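Long-range contact in AxyAgu115A (Amphibacillus xylanus NBRC 15112, PDB 6NPS), which is a family GH115 alpha-glucuronidase that probably hydrolyses glucuronic acid side groups from xylan, in coordinated action with alpha-arabinofuranosidases: residues Y427-F441 and G822-D836. The protein carries 3 engineered substitutions. Sequence-based numbering, arbitrary orientation.
Sequences YLPKIWEQMTMAYDF and GYGKTLSAIKAFPTD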
ATOM      1  N   TYR A 427     -11.458 -19.515 -23.880  1.00 31.89           N
ATOM      2  CA  TYR A 427     -11.396 -18.735 -25.119  1.00 28.25           C
ATOM      3  C   TYR A 427     -11.118 -19.698 -26.256  1.00 22.35           C
ATOM      4  O   TYR A 427     -10.123 -20.418 -26.209  1.00 32.48           O
ATOM      5  CB  TYR A 427     -10.281 -17.690 -24.951  1.00 30.22           C
ATOM      6  CG  TYR A 427     -10.089 -16.676 -26.070  1.00 31.45           C
ATOM      7  CD1 TYR A 427     -11.123 -15.898 -26.507  1.00 28.32           C
ATOM      8  CD2 TYR A 427      -8.825 -16.510 -26.651  1.00 30.16           C
ATOM      9  CE1 TYR A 427     -10.920 -14.961 -27.592  1.00 33.72           C
ATOM     10  CE2 TYR A 427      -8.605 -15.603 -27.679  1.00 30.71           C
ATOM     11  CZ  TYR A 427      -9.650 -14.814 -28.130  1.00 32.81           C
ATOM     12  OH  TYR A 427      -9.410 -13.925 -29.152  1.00 33.55           O
ATOM     13  N   LEU A 428     -11.970 -19.701 -27.290  1.00 25.17           N
ATOM     14  CA  LEU A 428     -11.874 -20.736 -28.322  1.00 25.53           C
ATOM     15  C   LEU A 428     -10.511 -20.840 -28.985  1.00 28.93           C
ATOM     16  O   LEU A 428     -10.037 -21.977 -29.169  1.00 29.61           O
ATOM     17  CB  LEU A 428     -12.967 -20.535 -29.382  1.00 27.97           C
ATOM     18  CG  LEU A 428     -14.414 -20.734 -28.898  1.00 34.03           C
ATOM     19  CD1 LEU A 428     -15.343 -21.011 -30.109  1.00 31.59           C
ATOM     20  CD2 LEU A 428     -14.588 -21.849 -27.857  1.00 33.51           C
ATOM     21  N   PRO A 429      -9.829 -19.743 -29.352  1.00 29.62           N
ATOM     22  CA  PRO A 429      -8.505 -19.888 -29.987  1.00 26.49           C
ATOM     23  C   PRO A 429      -7.516 -20.670 -29.175  1.00 26.11           C
ATOM     24  O   PRO A 429      -6.715 -21.433 -29.733  1.00 30.32           O
ATOM     25  CB  PRO A 429      -8.043 -18.420 -30.159  1.00 30.86           C
ATOM     26  CG  PRO A 429      -9.343 -17.685 -30.380  1.00 32.05           C
ATOM     27  CD  PRO A 429     -10.317 -18.341 -29.423  1.00 29.14           C
ATOM     28  N   LYS A 430      -7.523 -20.473 -27.853  1.00 27.28           N
ATOM     29  CA  LYS A 430      -6.643 -21.224 -26.979  1.00 29.10           C
ATOM     30  C   LYS A 430      -7.038 -22.699 -26.930  1.00 31.73           C
ATOM     31  O   LYS A 430      -6.178 -23.594 -27.004  1.00 30.43           O
ATOM     32  CB  LYS A 430      -6.694 -20.611 -25.584  1.00 28.40           C
ATOM     33  CG  LYS A 430      -5.996 -21.419 -24.480  1.00 35.75           C
ATOM     34  CD  LYS A 430      -4.513 -21.235 -24.502  1.00 42.86           C
ATOM     35  CE  LYS A 430      -3.856 -21.921 -23.277  1.00 49.64           C
ATOM     36  NZ  LYS A 430      -3.749 -21.047 -22.073  1.00 46.60           N
ATOM     37  N   ILE A 431      -8.334 -22.969 -26.789  1.00 26.67           N
ATOM     38  CA  ILE A 431      -8.803 -24.363 -26.788  1.00 29.97           C
ATOM     39  C   ILE A 431      -8.412 -25.053 -28.078  1.00 29.80           C
ATOM     40  O   ILE A 431      -7.975 -26.216 -28.069  1.00 32.18           O
ATOM     41  CB  ILE A 431     -10.326 -24.441 -26.567  1.00 30.52           C
ATOM     42  CG1 ILE A 431     -10.698 -23.834 -25.221  1.00 34.88           C
ATOM     43  CG2 ILE A 431     -10.814 -25.897 -26.579  1.00 29.58           C
ATOM     44  CD1 ILE A 431     -12.217 -23.570 -25.103  1.00 34.19           C
ATOM     45  N   TRP A 432      -8.622 -24.369 -29.225  1.00 31.71           N
ATOM     46  CA  TRP A 432      -8.262 -24.962 -30.507  1.00 28.60           C
ATOM     47  C   TRP A 432      -6.771 -25.275 -30.550  1.00 29.37           C
ATOM     48  O   TRP A 432      -6.367 -26.374 -30.946  1.00 31.61           O
ATOM     49  CB  TRP A 432      -8.666 -24.037 -31.667  1.00 27.47           C
ATOM     50  CG  TRP A 432      -8.259 -24.548 -33.007  1.00 29.44           C
ATOM     51  CD1 TRP A 432      -9.028 -25.286 -33.858  1.00 31.48           C
ATOM     52  CD2 TRP A 432      -6.985 -24.395 -33.645  1.00 32.33           C
ATOM     53  NE1 TRP A 432      -8.322 -25.595 -34.980  1.00 31.67           N
ATOM     54  CE2 TRP A 432      -7.069 -25.047 -34.888  1.00 33.26           C
ATOM     55  CE3 TRP A 432      -5.792 -23.757 -33.296  1.00 32.27           C
ATOM     56  CZ2 TRP A 432      -5.996 -25.100 -35.779  1.00 32.58           C
ATOM     57  CZ3 TRP A 432      -4.725 -23.811 -34.190  1.00 31.05           C
ATOM     58  CH2 TRP A 432      -4.841 -24.462 -35.413  1.00 31.91           C
ATOM     59  N   GLU A 433      -5.932 -24.321 -30.120  1.00 30.05           N
ATOM     60  CA  GLU A 433      -4.490 -24.520 -30.219  1.00 32.51           C
ATOM     61  C   GLU A 433      -4.033 -25.687 -29.343  1.00 29.85           C
ATOM     62  O   GLU A 433      -3.185 -26.486 -29.743  1.00 29.77           O
ATOM     63  CB  GLU A 433      -3.758 -23.234 -29.824  1.00 33.69           C
ATOM     64  CG  GLU A 433      -2.248 -23.285 -30.013  1.00 42.67           C
ATOM     65  CD  GLU A 433      -1.514 -23.502 -28.687  1.00 58.72           C
ATOM     66  OE1 GLU A 433      -2.122 -23.226 -27.622  1.00 63.52           O
ATOM     67  OE2 GLU A 433      -0.338 -23.935 -28.707  1.00 66.11           O
ATOM     68  N   GLN A 434      -4.526 -25.754 -28.123  1.00 27.57           N
ATOM     69  CA  GLN A 434      -4.083 -26.823 -27.230  1.00 29.51           C
ATOM     70  C   GLN A 434      -4.643 -28.176 -27.673  1.00 30.22           C
ATOM     71  O   GLN A 434      -3.913 -29.178 -27.740  1.00 34.35           O
ATOM     72  CB  GLN A 434      -4.510 -26.501 -25.795  1.00 30.24           C
ATOM     73  CG  GLN A 434      -3.846 -25.277 -25.197  1.00 33.89           C
ATOM     74  CD  GLN A 434      -2.365 -25.496 -24.989  1.00 38.59           C
ATOM     75  OE1 GLN A 434      -1.959 -26.365 -24.243  1.00 39.27           O
ATOM     76  NE2 GLN A 434      -1.545 -24.704 -25.671  1.00 42.52           N
ATOM     77  N   MET A 435      -5.956 -28.250 -27.922  1.00 31.84           N
ATOM     78  CA  MET A 435      -6.533 -29.562 -28.227  1.00 32.97           C
ATOM     79  C   MET A 435      -6.139 -30.059 -29.607  1.00 33.30           C
ATOM     80  O   MET A 435      -5.996 -31.269 -29.784  1.00 33.80           O
ATOM     81  CB  MET A 435      -8.062 -29.540 -28.090  1.00 31.86           C
ATOM     82  CG  MET A 435      -8.572 -29.453 -26.615  1.00 33.10           C
ATOM     83  SD  MET A 435      -7.748 -30.526 -25.422  1.00 35.11           S
ATOM     84  CE  MET A 435      -8.262 -32.192 -26.017  1.00 26.79           C
ATOM     85  N   THR A 436      -5.891 -29.169 -30.601  1.00 28.45           N
ATOM     86  CA  THR A 436      -5.359 -29.712 -31.847  1.00 28.89           C
ATOM     87  C   THR A 436      -3.929 -30.190 -31.688  1.00 31.04           C
ATOM     88  O   THR A 436      -3.528 -31.146 -32.359  1.00 30.72           O
ATOM     89  CB  THR A 436      -5.427 -28.708 -33.010  1.00 31.02           C
ATOM     90  OG1 THR A 436      -4.683 -27.514 -32.683  1.00 35.03           O
ATOM     91  CG2 THR A 436      -6.883 -28.360 -33.300  1.00 30.17           C
ATOM     92  N   MET A 437      -3.138 -29.537 -30.836  1.00 30.16           N
ATOM     93  CA  MET A 437      -1.798 -30.050 -30.587  1.00 33.56           C
ATOM     94  C   MET A 437      -1.840 -31.446 -29.955  1.00 32.68           C
ATOM     95  O   MET A 437      -1.026 -32.321 -30.293  1.00 33.40           O
ATOM     96  CB  MET A 437      -1.044 -29.089 -29.690  1.00 36.78           C
ATOM     97  CG  MET A 437       0.407 -29.415 -29.604  1.00 47.22           C
ATOM     98  SD  MET A 437       1.240 -28.135 -28.682  1.00 53.74           S
ATOM     99  CE  MET A 437       2.927 -28.694 -28.752  1.00 55.90           C
ATOM    100  N   ALA A 438      -2.767 -31.670 -29.026  1.00 32.53           N
ATOM    101  CA  ALA A 438      -2.894 -32.997 -28.412  1.00 31.13           C
ATOM    102  C   ALA A 438      -3.238 -34.050 -29.459  1.00 33.31           C
ATOM    103  O   ALA A 438      -2.651 -35.144 -29.481  1.00 31.26           O
ATOM    104  CB  ALA A 438      -3.960 -32.951 -27.330  1.00 31.98           C
ATOM    105  N   TYR A 439      -4.137 -33.711 -30.393  1.00 30.56           N
ATOM    106  CA  TYR A 439      -4.441 -34.633 -31.487  1.00 32.77           C
ATOM    107  C   TYR A 439      -3.228 -34.869 -32.375  1.00 33.86           C
ATOM    108  O   TYR A 439      -2.958 -36.000 -32.789  1.00 35.52           O
ATOM    109  CB  TYR A 439      -5.605 -34.076 -32.304  1.00 34.17           C
ATOM    110  CG  TYR A 439      -6.215 -35.044 -33.277  1.00 36.33           C
ATOM    111  CD1 TYR A 439      -5.644 -35.253 -34.527  1.00 39.21           C
ATOM    112  CD2 TYR A 439      -7.372 -35.745 -32.954  1.00 37.67           C
ATOM    113  CE1 TYR A 439      -6.224 -36.146 -35.451  1.00 40.27           C
ATOM    114  CE2 TYR A 439      -7.944 -36.622 -33.850  1.00 38.20           C
ATOM    115  CZ  TYR A 439      -7.364 -36.818 -35.096  1.00 40.69           C
ATOM    116  OH  TYR A 439      -7.942 -37.683 -35.989  1.00 48.70           O
ATOM    117  N   ASP A 440      -2.503 -33.799 -32.705  1.00 33.01           N
ATOM    118  CA  ASP A 440      -1.296 -33.911 -33.518  1.00 36.71           C
ATOM    119  C   ASP A 440      -0.251 -34.816 -32.872  1.00 36.18           C
ATOM    120  O   ASP A 440       0.537 -35.459 -33.571  1.00 35.41           O
ATOM    121  CB  ASP A 440      -0.687 -32.523 -33.755  1.00 42.32           C
ATOM    122  CG  ASP A 440      -1.605 -31.576 -34.603  1.00 56.28           C
ATOM    123  OD1 ASP A 440      -2.541 -32.065 -35.302  1.00 50.65           O
ATOM    124  OD2 ASP A 440      -1.366 -30.320 -34.562  1.00 57.31           O
ATOM    125  N   PHE A 441      -0.173 -34.830 -31.553  1.00 31.47           N
ATOM    126  CA  PHE A 441       0.762 -35.729 -30.889  1.00 34.95           C
ATOM    127  C   PHE A 441       0.173 -37.131 -30.673  1.00 37.49           C
ATOM    128  O   PHE A 441       0.757 -37.926 -29.929  1.00 39.76           O
ATOM    129  CB  PHE A 441       1.193 -35.156 -29.539  1.00 33.89           C
ATOM    130  CG  PHE A 441       2.321 -34.133 -29.618  1.00 37.22           C
ATOM    131  CD1 PHE A 441       2.064 -32.847 -30.064  1.00 38.54           C
ATOM    132  CD2 PHE A 441       3.622 -34.473 -29.222  1.00 34.33           C
ATOM    133  CE1 PHE A 441       3.075 -31.891 -30.115  1.00 39.75           C
ATOM    134  CE2 PHE A 441       4.639 -33.546 -29.263  1.00 36.64           C
ATOM    135  CZ  PHE A 441       4.363 -32.239 -29.705  1.00 40.37           C
ATOM    136  N   GLY A 822      -6.166 -13.316 -33.184  1.00 39.31           N
ATOM    137  CA  GLY A 822      -6.836 -13.113 -31.901  1.00 36.87           C
ATOM    138  C   GLY A 822      -6.271 -13.900 -30.743  1.00 36.94           C
ATOM    139  O   GLY A 822      -6.829 -13.844 -29.647  1.00 36.42           O
ATOM    140  N   TYR A 823      -5.167 -14.607 -30.933  1.00 36.44           N
ATOM    141  CA  TYR A 823      -4.631 -15.449 -29.877  1.00 35.72           C
ATOM    142  C   TYR A 823      -3.947 -14.594 -28.810  1.00 39.49           C
ATOM    143  O   TYR A 823      -3.472 -13.486 -29.083  1.00 34.95           O
ATOM    144  CB  TYR A 823      -3.662 -16.464 -30.488  1.00 32.71           C
ATOM    145  CG  TYR A 823      -3.278 -17.590 -29.576  1.00 39.61           C
ATOM    146  CD1 TYR A 823      -2.257 -17.425 -28.670  1.00 38.68           C
ATOM    147  CD2 TYR A 823      -3.931 -18.830 -29.615  1.00 35.13           C
ATOM    148  CE1 TYR A 823      -1.894 -18.412 -27.833  1.00 45.21           C
ATOM    149  CE2 TYR A 823      -3.555 -19.853 -28.752  1.00 35.57           C
ATOM    150  CZ  TYR A 823      -2.533 -19.630 -27.868  1.00 45.29           C
ATOM    151  OH  TYR A 823      -2.108 -20.597 -26.982  1.00 47.98           O
ATOM    152  N   GLY A 824      -3.976 -15.075 -27.561  1.00 36.64           N
ATOM    153  CA  GLY A 824      -3.159 -14.465 -26.524  1.00 35.91           C
ATOM    154  C   GLY A 824      -3.760 -13.224 -25.871  1.00 37.84           C
ATOM    155  O   GLY A 824      -4.960 -12.935 -25.958  1.00 37.31           O
ATOM    156  N   LYS A 825      -2.877 -12.463 -25.213  1.00 36.64           N
ATOM    157  CA  LYS A 825      -3.320 -11.331 -24.412  1.00 37.07           C
ATOM    158  C   LYS A 825      -3.569 -10.106 -25.261  1.00 40.06           C
ATOM    159  O   LYS A 825      -4.411  -9.269 -24.901  1.00 39.78           O
ATOM    160  CB  LYS A 825      -2.296 -11.010 -23.324  1.00 34.28           C
ATOM    161  CG  LYS A 825      -2.241 -12.117 -22.259  1.00 41.16           C
ATOM    162  CD  LYS A 825      -1.250 -11.778 -21.155  1.00 45.99           C
ATOM    163  CE  LYS A 825      -1.805 -10.796 -20.122  1.00 44.53           C
ATOM    164  NZ  LYS A 825      -0.822 -10.640 -18.954  1.00 42.68           N
ATOM    165  N   THR A 826      -2.856  -9.982 -26.379  1.00 40.42           N
ATOM    166  CA  THR A 826      -2.980  -8.783 -27.205  1.00 45.08           C
ATOM    167  C   THR A 826      -3.347  -9.170 -28.644  1.00 41.36           C
ATOM    168  O   THR A 826      -4.333  -9.890 -28.853  1.00 46.75           O
ATOM    169  CB  THR A 826      -1.700  -7.918 -27.089  1.00 47.87           C
ATOM    170  OG1 THR A 826      -0.538  -8.643 -27.522  1.00 53.33           O
ATOM    171  CG2 THR A 826      -1.466  -7.471 -25.601  1.00 39.91           C
ATOM    172  N   LEU A 827      -2.583  -8.734 -29.643  1.00 36.41           N
ATOM    173  CA  LEU A 827      -3.064  -8.834 -31.022  1.00 35.44           C
ATOM    174  C   LEU A 827      -3.214 -10.294 -31.455  1.00 35.95           C
ATOM    175  O   LEU A 827      -4.283 -10.725 -31.883  1.00 40.29           O
ATOM    176  CB  LEU A 827      -2.121  -8.062 -31.953  1.00 38.00           C
ATOM    177  CG  LEU A 827      -2.511  -7.979 -33.439  1.00 44.71           C
ATOM    178  CD1 LEU A 827      -3.916  -7.349 -33.648  1.00 44.69           C
ATOM    179  CD2 LEU A 827      -1.428  -7.235 -34.223  1.00 41.26           C
ATOM    180  N   SER A 828      -2.166 -11.075 -31.331  1.00 34.56           N
ATOM    181  CA  SER A 828      -2.178 -12.421 -31.906  1.00 37.81           C
ATOM    182  C   SER A 828      -0.881 -13.092 -31.491  1.00 34.90           C
ATOM    183  O   SER A 828      -0.131 -12.570 -30.655  1.00 35.57           O
ATOM    184  CB  SER A 828      -2.341 -12.389 -33.436  1.00 40.92           C
ATOM    185  OG  SER A 828      -1.191 -11.816 -34.052  1.00 39.74           O
ATOM    186  N   ALA A 829      -0.598 -14.240 -32.092  1.00 31.50           N
ATOM    187  CA  ALA A 829       0.608 -14.956 -31.738  1.00 29.08           C
ATOM    188  C   ALA A 829       1.063 -15.687 -32.981  1.00 30.76           C
ATOM    189  O   ALA A 829       0.287 -15.887 -33.911  1.00 33.18           O
ATOM    190  CB  ALA A 829       0.371 -15.973 -30.585  1.00 31.43           C
ATOM    191  N   ILE A 830       2.315 -16.108 -32.981  1.00 34.87           N
ATOM    192  CA  ILE A 830       2.810 -16.928 -34.082  1.00 36.33           C
ATOM    193  C   ILE A 830       3.266 -18.248 -33.487  1.00 34.82           C
ATOM    194  O   ILE A 830       3.724 -18.301 -32.343  1.00 31.00           O
ATOM    195  CB  ILE A 830       3.945 -16.249 -34.879  1.00 35.29           C
ATOM    196  CG1 ILE A 830       5.176 -16.003 -33.989  1.00 31.22           C
ATOM    197  CG2 ILE A 830       3.472 -14.932 -35.530  1.00 33.73           C
ATOM    198  CD1 ILE A 830       6.381 -15.530 -34.792  1.00 35.09           C
ATOM    199  N   LYS A 831       3.102 -19.317 -34.253  1.00 33.27           N
ATOM    200  CA  LYS A 831       3.428 -20.660 -33.797  1.00 34.59           C
ATOM    201  C   LYS A 831       3.835 -21.476 -35.019  1.00 35.14           C
ATOM    202  O   LYS A 831       3.271 -21.297 -36.095  1.00 36.98           O
ATOM    203  CB  LYS A 831       2.232 -21.290 -33.058  1.00 31.83           C
ATOM    204  CG  LYS A 831       2.523 -22.687 -32.543  1.00 40.76           C
ATOM    205  CD  LYS A 831       1.296 -23.318 -31.888  1.00 43.28           C
ATOM    206  CE  LYS A 831       1.627 -24.706 -31.395  1.00 48.14           C
ATOM    207  NZ  LYS A 831       0.475 -25.383 -30.738  1.00 48.26           N
ATOM    208  N   ALA A 832       4.814 -22.355 -34.858  1.00 36.14           N
ATOM    209  CA  ALA A 832       5.257 -23.168 -35.982  1.00 39.41           C
ATOM    210  C   ALA A 832       4.325 -24.353 -36.212  1.00 36.57           C
ATOM    211  O   ALA A 832       3.889 -25.005 -35.266  1.00 34.03           O
ATOM    212  CB  ALA A 832       6.682 -23.678 -35.766  1.00 37.87           C
ATOM    213  N   PHE A 833       4.030 -24.637 -37.482  1.00 38.41           N
ATOM    214  CA  PHE A 833       3.272 -25.836 -37.860  1.00 38.35           C
ATOM    215  C   PHE A 833       4.064 -26.618 -38.900  1.00 36.11           C
ATOM    216  O   PHE A 833       4.648 -26.009 -39.809  1.00 37.76           O
ATOM    217  CB  PHE A 833       1.891 -25.485 -38.455  1.00 35.81           C
ATOM    218  CG  PHE A 833       0.921 -24.966 -37.451  1.00 42.01           C
ATOM    219  CD1 PHE A 833      -0.071 -25.794 -36.916  1.00 43.59           C
ATOM    220  CD2 PHE A 833       0.988 -23.643 -37.026  1.00 41.31           C
ATOM    221  CE1 PHE A 833      -0.964 -25.304 -35.956  1.00 40.85           C
ATOM    222  CE2 PHE A 833       0.103 -23.156 -36.084  1.00 42.04           C
ATOM    223  CZ  PHE A 833      -0.871 -23.976 -35.547  1.00 40.75           C
ATOM    224  N   PRO A 834       4.054 -27.962 -38.851  1.00 34.75           N
ATOM    225  CA  PRO A 834       3.353 -28.855 -37.905  1.00 35.04           C
ATOM    226  C   PRO A 834       3.849 -28.696 -36.453  1.00 38.90           C
ATOM    227  O   PRO A 834       5.000 -28.327 -36.242  1.00 43.53           O
ATOM    228  CB  PRO A 834       3.688 -30.276 -38.437  1.00 35.54           C
ATOM    229  CG  PRO A 834       4.019 -30.073 -39.854  1.00 42.26           C
ATOM    230  CD  PRO A 834       4.705 -28.723 -39.940  1.00 36.98           C
ATOM    231  N   THR A 835       2.989 -28.982 -35.476  1.00 40.42           N
ATOM    232  CA  THR A 835       3.262 -28.668 -34.072  1.00 41.24           C
ATOM    233  C   THR A 835       4.051 -29.738 -33.326  1.00 42.06           C
ATOM    234  O   THR A 835       4.486 -29.462 -32.209  1.00 42.28           O
ATOM    235  CB  THR A 835       1.969 -28.474 -33.273  1.00 39.10           C
ATOM    236  OG1 THR A 835       1.243 -29.716 -33.239  1.00 40.61           O
ATOM    237  CG2 THR A 835       1.118 -27.427 -33.873  1.00 33.20           C
ATOM    238  N   ASP A 836       4.201 -30.942 -33.866  1.00 41.55           N
ATOM    239  CA  ASP A 836       4.802 -32.050 -33.141  1.00 45.46           C
ATOM    240  C   ASP A 836       6.251 -32.308 -33.517  1.00 48.08           C
ATOM    241  O   ASP A 836       6.864 -33.229 -32.959  1.00 49.35           O
ATOM    242  CB  ASP A 836       3.988 -33.330 -33.354  1.00 56.71           C
ATOM    243  CG  ASP A 836       3.825 -33.700 -34.836  1.00 69.44           C
ATOM    244  OD1 ASP A 836       3.625 -32.802 -35.689  1.00 70.55           O
ATOM    245  OD2 ASP A 836       3.868 -34.911 -35.142  1.00 74.63           O
TER
HETATM  246  O   HOH W   1      -1.624 -26.163 -32.083  1.00 38.22           O
HETATM  247  O   HOH W   2       0.407 -30.053 -36.596  1.00 38.69           O
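Glu433, on the helix 428-440 of the TIM-barrel region, meets both Tyr823 and Lys831 of the C-terminal domain. Its CB lies 3.6 Å from Tyr823 CE2, and CG passes between that ring and the lysine ammonium. A chi1 of -175° carries CG toward the segment 822-836, and the bend at chi2 brings the carboxylate between Tyr823 OH and Lys831 NZ. The carboxylate and tyrosine ring planes stand 87° apart. OE1 accepts from Tyr823 OH (2.7 Å), well above the carboxylate plane, and from Gln434 NE2 on the opposite face. OE2 forms a salt bridge with Lys831 NZ (2.6 Å), which arrives on the anti side at the end of a fully extended chain. A water accepting from Lys831 NZ donates to Glu433 O, and Met437 SD lies 3.5 Å from Lys831 NZ. Were Glu433 replaced by an alanine, the buried Lys831 would probably lose its counter-charge and Tyr823 OH its acceptor.

At the helix ends, Tyr427 OH donates to Gly822 O (2.6 Å), which also accepts from Lys515 NZ, while Asp440 OD2 accepts from Thr835 OG1 (3.0 Å) through its anti lone pair and OD1 is hydrogen-bonded to Thr476 OG1. Asp836 CB sits over one Phe441 face in a CH-pi contact. Three donors thus grip the buried Glu433 carboxylate, consistent with its being ionised opposite Lys831.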